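Local coordinates for mobilization protein A (Pseudomonas aeruginosa, PDB 2NS6) that nicks one DNA strand at the plasmid origin of transfer as a metal-dependent relaxase, locally unwinding the DNA so that this strand can be passed on in conjugation, at the manganese (II) ion site. Sequence-based numbering; all coordinates share one arbitrary frame.

The manganese (II) ion site. Residues 25, 37, 111, 117, 119, 121. With MN (manganese (II) ion), chain B.
His111 lies on strand 106-113, and His119 and His121 two positions apart on strand 117-124, all with extended backbones that point their imidazoles to one side of the sheet. This is the three-histidine metal site of a MobA/MobL-family relaxase. The site's centre is about 9 Å from Tyr24, the nucleophile that becomes joined to the 5'-phosphate of cut DNA. His119 binds through NE2 at 2.3 Å from MN. Its CG is wedged between the backbone N and the carbonyl carbon (chi1 54°). His121 also binds through NE2, at 2.4 Å from MN, with CG anti to the carbonyl carbon (chi1 -71°). His111 has a similar first torsion but uses the near nitrogen, ND1, at 2.4 Å from MN. Water 1 binds opposite His121 NE2, at 174° across the metal. Glu37 OE1, a carboxylate oxygen, lies 2.6 Å from the oxygen of water 1, aslant to the metal–water bond, and probably helps position it. The ligands seen do not complete a regular polyhedron, and others may be missing. Backbone carbonyls hold the His111 and His119 rings. His111 NE2 donates to Ile25 O at 2.7 Å, near the ring plane and on a carbonyl lone pair. His119 ND1 donates to Asn117 O at 2.9 Å, almost straight. These bonds fix the ring rotations and may strengthen donation to the metal. His111 CB packs over one face of the His119 ring, toward its rim. The metal could polarise the scissile phosphate.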
loop_
_atom_site.group_PDB
_atom_site.type_symbol
_atom_site.label_atom_id
_atom_site.label_comp_id
_atom_site.label_asym_id
_atom_site.label_seq_id
_atom_site.Cartn_x
_atom_site.Cartn_y
_atom_site.Cartn_z
ATOM N N ILE A 25 3.071 10.264 3.984
ATOM C CA ILE A 25 3.646 9.852 2.700
ATOM C C ILE A 25 3.017 10.544 1.490
ATOM O O ILE A 25 3.681 10.744 0.475
ATOM C CB ILE A 25 3.597 8.313 2.493
ATOM C CG1 ILE A 25 2.155 7.819 2.382
ATOM C CG2 ILE A 25 4.318 7.621 3.631
ATOM C CD1 ILE A 25 2.055 6.376 1.887
ATOM N N GLU A 37 8.175 16.961 -1.859
ATOM C CA GLU A 37 8.800 15.657 -1.722
ATOM C C GLU A 37 7.994 14.556 -2.443
ATOM O O GLU A 37 8.550 13.513 -2.802
ATOM C CB GLU A 37 8.970 15.325 -0.242
ATOM C CG GLU A 37 9.508 13.937 0.039
ATOM C CD GLU A 37 10.928 13.746 -0.439
ATOM O OE1 GLU A 37 11.439 12.607 -0.346
ATOM O OE2 GLU A 37 11.538 14.730 -0.904
ATOM N N HIS A 111 8.463 9.202 -3.618
ATOM C CA HIS A 111 9.171 10.344 -3.047
ATOM C C HIS A 111 10.475 10.694 -3.766
ATOM O O HIS A 111 11.151 9.821 -4.316
ATOM C CB HIS A 111 9.482 10.084 -1.569
ATOM C CG HIS A 111 8.301 10.240 -0.665
ATOM N ND1 HIS A 111 8.359 9.987 0.688
ATOM C CD2 HIS A 111 7.030 10.647 -0.918
ATOM C CE1 HIS A 111 7.179 10.230 1.231
ATOM N NE2 HIS A 111 6.355 10.633 0.277
ATOM N N ASN A 117 17.920 9.595 -4.802
ATOM C CA ASN A 117 17.355 8.429 -4.138
ATOM C C ASN A 117 15.820 8.360 -4.177
ATOM O O ASN A 117 15.160 8.390 -3.138
ATOM C CB ASN A 117 17.854 8.377 -2.683
ATOM C CG ASN A 117 19.377 8.373 -2.584
ATOM O OD1 ASN A 117 20.042 7.441 -3.045
ATOM N ND2 ASN A 117 19.934 9.423 -1.986
ATOM N N HIS A 119 12.256 6.947 -4.080
ATOM C CA HIS A 119 11.750 5.736 -3.438
ATOM C C HIS A 119 10.227 5.730 -3.337
ATOM O O HIS A 119 9.569 6.762 -3.508
ATOM C CB HIS A 119 12.375 5.567 -2.044
ATOM C CG HIS A 119 12.213 6.762 -1.159
ATOM N ND1 HIS A 119 12.948 7.913 -1.328
ATOM C CD2 HIS A 119 11.384 6.992 -0.112
ATOM C CE1 HIS A 119 12.578 8.804 -0.424
ATOM N NE2 HIS A 119 11.631 8.270 0.326
ATOM N N HIS A 121 6.741 4.494 -1.020
ATOM C CA HIS A 121 6.169 4.025 0.243
ATOM C C HIS A 121 4.831 3.402 -0.146
ATOM O O HIS A 121 4.053 4.012 -0.870
ATOM C CB HIS A 121 5.934 5.188 1.213
ATOM C CG HIS A 121 7.191 5.774 1.776
ATOM N ND1 HIS A 121 7.767 5.321 2.943
ATOM C CD2 HIS A 121 7.985 6.777 1.329
ATOM C CE1 HIS A 121 8.861 6.022 3.192
ATOM N NE2 HIS A 121 9.014 6.911 2.228
HETATM MN MN MN B . 10.144 8.986 1.877
HETATM O O HOH W 1 11.422 10.976 1.708
#